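Side-chain contacts in glutaminyl-tRNA synthetase (PDB 3TL4), which joins glutamine to tRNA(Gln) at the expense of ATP, and is represented here by its appended N-terminal tRNA-binding domain: residues E132-E135 / R136-E140; E140-K143 / L144-G147. All blocks are in the same frame, centred on the assembly; numbering follows the deposited sequence.

Contact 1: residues E132-E135 / R136-E140; sequences ENKE and RILTE
Asn133 carries CG beside its backbone N, with chi1 at -65°. Arg136 sends CG anti to its own N and then bends at chi3, and this lays the two side chains side by side, pointing the same way. Arg136 NH2 donates to Asn133 OD1 over 2.9 Å. The oxygen sits at the edge of the guanidinium, in its plane, but the donor stands well above the carbonyl plane of the amide. The amide and guanidinium planes are almost perpendicular, 87° apart. Both groups also reach back to Tyr129 in helix 119-132: Asn133 ND2 bonds to its backbone O, and Arg136 NH2 to its OH.

Asn133 separates that helix from helix 134-140 and holds the N-cap position of the second, yet its side chain makes no capping bond. Its backbone O accepts from Ile137 N at 3.0 Å, and the next bond along the helix is Leu138 N to Lys134 O at 2.8 Å. Ile137 CD1 lies 4.0 Å from Asn133 CB. On another side of the helix, Lys134 and Leu138 run alongside each other, with Lys134 CG 4.0 Å from Leu138 CD1. Both side chains touch Leu177 of helix 166-178, as does the buried Ile137.

At the next residue, Glu135 O takes two donors. Thr139 OG1 gives its proton over 2.9 Å, nearly along the C=O axis, and Thr139 N comes from above the carbonyl plane at 3.1 Å. The hydroxyl is thus turned back onto its own helix. The Asn133 amide and the Arg136 guanidinium, each bonded to the other and to Tyr129, tie the start of helix 134-140 to the end of helix 119-132.

Contact 2: residues E140-K143 / L144-G147; sequences ERYK and LVPG
The short connection between helix 134-140 and helix 145-153 is a turn of 3-10 helix, and two backbone bonds define it. Leu144 N donates to Arg141 O and Val145 N to Tyr142 O, both over 3.1 Å. Each links a residue to the one three places earlier.

Helix 134-140 stops at Glu140, and Arg141 leaves helical geometry with a positive phi, 60°. The chain changes course there. The Arg141 side chain leaves the turn for the C-terminal part of the domain, where NE forms a salt bridge with Asp185. The turn joins two consecutive helices, and Leu144 packs on the first of them, against Arg136 and Ile137. With CG anti to the backbone N (chi1 -172°), Leu144 brings CD2 to within 4.1 Å of Glu140 CB. Leu144 CB lies 3.9 Å from the same Glu140 CB. The Glu140 carboxylate itself leads away.

Tyr142 and Val145 lie side by side and point the same way. Val145 CG2 stands 4.1 Å from Tyr142 CD2, obliquely to the ring, and is also 3.6 Å from Tyr142 O. The ring packs on Val174, Leu175 and Leu178 of helix 166-178, and its OH is hydrogen-bonded to Gly179 O. Pro146 has no N-H to give at this stage of the helix. Its CD lies 3.5 Å from Lys143 O instead.

Helix 119-132 leads into contact 1, which spans the break at Asn133 and the first turns of helix 134-140. Glu140 ends contact 1 and begins contact 2. Contact 2 then closes the turn into helix 145-153. The contacts follow in series; neither nests in the other nor crosses it. Their centres are about 9 Å apart, and they meet where Leu144 CD2 lies 3.7 Å from both Arg136 NH1 and Ile137 CG1. Helix 166-178 is a common neighbour, touched by Ile137 and Leu138 from contact 1 and by Tyr142 and Val145 from contact 2.

Contact 1: residues E132-E135 / R136-E140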
ATOM      1  N   GLU A 132      19.713 -14.702  13.160  1.00 13.32           N
ATOM      2  CA  GLU A 132      19.717 -13.861  14.351  1.00 20.46           C
ATOM      3  C   GLU A 132      18.901 -14.473  15.481  1.00 19.52           C
ATOM      4  O   GLU A 132      19.154 -14.238  16.658  1.00 18.00           O
ATOM      5  CB  GLU A 132      19.156 -12.458  13.994  1.00 18.28           C
ATOM      6  CG  GLU A 132      20.112 -11.614  13.127  1.00 28.65           C
ATOM      7  CD  GLU A 132      19.463 -10.376  12.502  1.00 35.87           C
ATOM      8  OE1 GLU A 132      18.278 -10.096  12.789  1.00 35.45           O
ATOM      9  OE2 GLU A 132      20.142  -9.683  11.709  1.00 40.54           O
ATOM     10  N   ASN A 133      17.896 -15.247  15.110  1.00 16.72           N
ATOM     11  CA  ASN A 133      17.003 -15.826  16.084  1.00 16.14           C
ATOM     12  C   ASN A 133      17.102 -17.351  16.093  1.00 20.26           C
ATOM     13  O   ASN A 133      16.207 -18.031  16.571  1.00 25.57           O
ATOM     14  CB  ASN A 133      15.586 -15.372  15.781  1.00 16.30           C
ATOM     15  CG  ASN A 133      15.411 -13.868  15.967  1.00 19.64           C
ATOM     16  OD1 ASN A 133      15.043 -13.415  17.044  1.00 23.46           O
ATOM     17  ND2 ASN A 133      15.705 -13.089  14.923  1.00 14.73           N
ATOM     18  N   LYS A 134      18.211 -17.872  15.577  1.00 18.59           N
ATOM     19  CA  LYS A 134      18.331 -19.306  15.288  1.00 20.85           C
ATOM     20  C   LYS A 134      17.978 -20.216  16.471  1.00 21.54           C
ATOM     21  O   LYS A 134      17.202 -21.157  16.319  1.00 21.42           O
ATOM     22  CB  LYS A 134      19.722 -19.628  14.714  1.00 17.38           C
ATOM     23  CG  LYS A 134      20.009 -21.120  14.470  1.00 17.51           C
ATOM     24  CD  LYS A 134      20.935 -21.321  13.254  1.00 17.28           C
ATOM     25  CE  LYS A 134      22.238 -20.580  13.344  1.00 24.33           C
ATOM     26  NZ  LYS A 134      23.038 -20.672  12.077  1.00 26.40           N
ATOM     27  N   GLU A 135      18.528 -19.944  17.650  1.00 20.26           N
ATOM     28  CA  GLU A 135      18.282 -20.840  18.795  1.00 20.60           C
ATOM     29  C   GLU A 135      16.869 -20.745  19.371  1.00 19.34           C
ATOM     30  O   GLU A 135      16.340 -21.731  19.852  1.00 20.02           O
ATOM     31  CB  GLU A 135      19.334 -20.654  19.886  1.00 20.87           C
ATOM     32  CG  GLU A 135      20.725 -20.996  19.395  1.00 27.25           C
ATOM     33  CD  GLU A 135      21.780 -20.820  20.450  1.00 36.08           C
ATOM     34  OE1 GLU A 135      22.143 -19.658  20.728  1.00 33.68           O
ATOM     35  OE2 GLU A 135      22.251 -21.847  20.996  1.00 40.14           O
ATOM     36  N   ARG A 136      16.258 -19.565  19.325  1.00 16.44           N
ATOM     37  CA  ARG A 136      14.862 -19.437  19.728  1.00 19.60           C
ATOM     38  C   ARG A 136      14.006 -20.250  18.756  1.00 22.13           C
ATOM     39  O   ARG A 136      13.082 -20.929  19.156  1.00 21.24           O
ATOM     40  CB  ARG A 136      14.418 -17.966  19.735  1.00 10.57           C
ATOM     41  CG  ARG A 136      13.020 -17.745  20.302  1.00 14.07           C
ATOM     42  CD  ARG A 136      12.777 -16.287  20.727  1.00 15.16           C
ATOM     43  NE  ARG A 136      12.998 -15.353  19.625  1.00 21.27           N
ATOM     44  CZ  ARG A 136      12.072 -15.026  18.732  1.00 23.96           C
ATOM     45  NH1 ARG A 136      10.845 -15.546  18.811  1.00 20.85           N
ATOM     46  NH2 ARG A 136      12.367 -14.174  17.767  1.00 21.11           N
ATOM     47  N   ILE A 137      14.341 -20.179  17.472  1.00 24.41           N
ATOM     48  CA  ILE A 137      13.628 -20.945  16.455  1.00 24.49           C
ATOM     49  C   ILE A 137      13.869 -22.463  16.493  1.00 21.38           C
ATOM     50  O   ILE A 137      12.952 -23.220  16.271  1.00 21.57           O
ATOM     51  CB  ILE A 137      13.917 -20.418  15.052  1.00 18.73           C
ATOM     52  CG1 ILE A 137      13.431 -18.968  14.939  1.00 14.82           C
ATOM     53  CG2 ILE A 137      13.212 -21.280  14.031  1.00 18.98           C
ATOM     54  CD1 ILE A 137      13.907 -18.280  13.673  1.00 14.29           C
ATOM     55  N   LEU A 138      15.093 -22.902  16.769  1.00 25.05           N
ATOM     56  CA  LEU A 138      15.383 -24.335  16.889  1.00 26.83           C
ATOM     57  C   LEU A 138      14.662 -24.953  18.076  1.00 29.11           C
ATOM     58  O   LEU A 138      14.241 -26.104  18.030  1.00 31.07           O
ATOM     59  CB  LEU A 138      16.885 -24.585  17.037  1.00 22.87           C
ATOM     60  CG  LEU A 138      17.709 -24.577  15.751  1.00 23.75           C
ATOM     61  CD1 LEU A 138      19.190 -24.683  16.060  1.00 18.00           C
ATOM     62  CD2 LEU A 138      17.268 -25.722  14.872  1.00 20.91           C
ATOM     63  N   THR A 139      14.522 -24.175  19.139  1.00 29.59           N
ATOM     64  CA  THR A 139      13.849 -24.633  20.343  1.00 25.08           C
ATOM     65  C   THR A 139      12.347 -24.769  20.156  1.00 26.37           C
ATOM     66  O   THR A 139      11.744 -25.727  20.637  1.00 36.17           O
ATOM     67  CB  THR A 139      14.129 -23.688  21.517  1.00 31.12           C
ATOM     68  OG1 THR A 139      15.535 -23.691  21.785  1.00 34.84           O
ATOM     69  CG2 THR A 139      13.385 -24.141  22.756  1.00 32.77           C
ATOM     70  N   GLU A 140      11.743 -23.815  19.460  1.00 21.15           N
ATOM     71  CA  GLU A 140      10.281 -23.753  19.358  1.00 20.04           C
ATOM     72  C   GLU A 140       9.751 -24.444  18.095  1.00 27.03           C
ATOM     73  O   GLU A 140       8.599 -24.901  18.048  1.00 19.79           O
ATOM     74  CB  GLU A 140       9.825 -22.290  19.415  1.00 29.76           C
ATOM     75  CG  GLU A 140      10.273 -21.535  20.686  1.00 34.83           C
ATOM     76  CD  GLU A 140       9.629 -22.079  21.969  1.00 38.49           C
ATOM     77  OE1 GLU A 140       8.422 -22.419  21.939  1.00 37.49           O
ATOM     78  OE2 GLU A 140      10.337 -22.181  22.997  1.00 38.58           O
TER

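Contact 2: residues E140-K143 / L144-G147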
ATOM      1  N   GLU A 140      11.743 -23.815  19.460  1.00 21.15           N
ATOM      2  CA  GLU A 140      10.281 -23.753  19.358  1.00 20.04           C
ATOM      3  C   GLU A 140       9.751 -24.444  18.095  1.00 27.03           C
ATOM      4  O   GLU A 140       8.599 -24.901  18.048  1.00 19.79           O
ATOM      5  CB  GLU A 140       9.825 -22.290  19.415  1.00 29.76           C
ATOM      6  CG  GLU A 140      10.273 -21.535  20.686  1.00 34.83           C
ATOM      7  CD  GLU A 140       9.629 -22.079  21.969  1.00 38.49           C
ATOM      8  OE1 GLU A 140       8.422 -22.419  21.939  1.00 37.49           O
ATOM      9  OE2 GLU A 140      10.337 -22.181  22.997  1.00 38.58           O
ATOM     10  N   ARG A 141      10.612 -24.516  17.081  1.00 23.37           N
ATOM     11  CA  ARG A 141      10.312 -25.181  15.822  1.00 16.17           C
ATOM     12  C   ARG A 141       9.127 -24.568  15.111  1.00 21.63           C
ATOM     13  O   ARG A 141       9.001 -23.354  15.072  1.00 22.00           O
ATOM     14  CB  ARG A 141      10.132 -26.691  16.019  1.00 16.10           C
ATOM     15  CG  ARG A 141      11.428 -27.365  16.460  1.00 17.22           C
ATOM     16  CD  ARG A 141      11.275 -28.873  16.609  1.00 16.54           C
ATOM     17  NE  ARG A 141      10.896 -29.491  15.344  1.00 17.51           N
ATOM     18  CZ  ARG A 141      11.720 -29.681  14.312  1.00 20.09           C
ATOM     19  NH1 ARG A 141      13.005 -29.313  14.384  1.00 20.30           N
ATOM     20  NH2 ARG A 141      11.260 -30.256  13.208  1.00 14.07           N
ATOM     21  N   TYR A 142       8.264 -25.407  14.544  1.00 23.32           N
ATOM     22  CA  TYR A 142       7.225 -24.911  13.649  1.00 16.88           C
ATOM     23  C   TYR A 142       6.127 -24.085  14.321  1.00 24.15           C
ATOM     24  O   TYR A 142       5.484 -23.266  13.666  1.00 25.62           O
ATOM     25  CB  TYR A 142       6.631 -26.038  12.802  1.00 13.48           C
ATOM     26  CG  TYR A 142       7.554 -26.518  11.705  1.00 16.07           C
ATOM     27  CD1 TYR A 142       8.375 -27.626  11.894  1.00 16.24           C
ATOM     28  CD2 TYR A 142       7.617 -25.861  10.485  1.00 19.79           C
ATOM     29  CE1 TYR A 142       9.223 -28.064  10.907  1.00 17.02           C
ATOM     30  CE2 TYR A 142       8.459 -26.299   9.485  1.00 19.24           C
ATOM     31  CZ  TYR A 142       9.255 -27.407   9.705  1.00 20.21           C
ATOM     32  OH  TYR A 142      10.100 -27.856   8.720  1.00 23.67           O
ATOM     33  N   LYS A 143       5.928 -24.291  15.621  1.00 21.49           N
ATOM     34  CA  LYS A 143       5.021 -23.455  16.404  1.00 25.90           C
ATOM     35  C   LYS A 143       5.349 -21.960  16.325  1.00 24.53           C
ATOM     36  O   LYS A 143       4.494 -21.112  16.589  1.00 26.94           O
ATOM     37  CB  LYS A 143       5.026 -23.887  17.873  1.00 32.80           C
ATOM     38  CG  LYS A 143       4.488 -25.286  18.117  1.00 39.60           C
ATOM     39  CD  LYS A 143       4.603 -25.659  19.587  1.00 50.38           C
ATOM     40  CE  LYS A 143       3.958 -27.024  19.876  1.00 54.35           C
ATOM     41  NZ  LYS A 143       4.698 -28.185  19.280  1.00 50.03           N
ATOM     42  N   LEU A 144       6.581 -21.637  15.966  1.00 18.59           N
ATOM     43  CA  LEU A 144       7.030 -20.248  15.942  1.00 19.72           C
ATOM     44  C   LEU A 144       6.843 -19.588  14.579  1.00 22.43           C
ATOM     45  O   LEU A 144       6.991 -18.377  14.446  1.00 22.46           O
ATOM     46  CB  LEU A 144       8.505 -20.159  16.377  1.00 29.56           C
ATOM     47  CG  LEU A 144       9.108 -18.773  16.602  1.00 30.65           C
ATOM     48  CD1 LEU A 144       8.172 -17.917  17.444  1.00 36.52           C
ATOM     49  CD2 LEU A 144      10.492 -18.862  17.246  1.00 25.57           C
ATOM     50  N   VAL A 145       6.510 -20.376  13.564  1.00 28.17           N
ATOM     51  CA  VAL A 145       6.379 -19.831  12.213  1.00 27.87           C
ATOM     52  C   VAL A 145       5.403 -18.637  12.087  1.00 31.67           C
ATOM     53  O   VAL A 145       5.679 -17.682  11.352  1.00 36.21           O
ATOM     54  CB  VAL A 145       6.094 -20.935  11.162  1.00 23.26           C
ATOM     55  CG1 VAL A 145       5.672 -20.323   9.847  1.00 24.54           C
ATOM     56  CG2 VAL A 145       7.343 -21.824  10.962  1.00 18.99           C
ATOM     57  N   PRO A 146       4.265 -18.671  12.804  1.00 23.46           N
ATOM     58  CA  PRO A 146       3.412 -17.472  12.733  1.00 23.40           C
ATOM     59  C   PRO A 146       4.076 -16.230  13.363  1.00 28.88           C
ATOM     60  O   PRO A 146       3.774 -15.096  12.981  1.00 24.86           O
ATOM     61  CB  PRO A 146       2.168 -17.881  13.517  1.00 18.94           C
ATOM     62  CG  PRO A 146       2.148 -19.409  13.422  1.00 22.04           C
ATOM     63  CD  PRO A 146       3.597 -19.798  13.482  1.00 21.83           C
ATOM     64  N   GLY A 147       4.977 -16.451  14.316  1.00 28.36           N
ATOM     65  CA  GLY A 147       5.729 -15.371  14.926  1.00 26.61           C
ATOM     66  C   GLY A 147       6.831 -14.831  14.032  1.00 23.64           C
ATOM     67  O   GLY A 147       7.106 -13.634  14.022  1.00 21.17           O
TER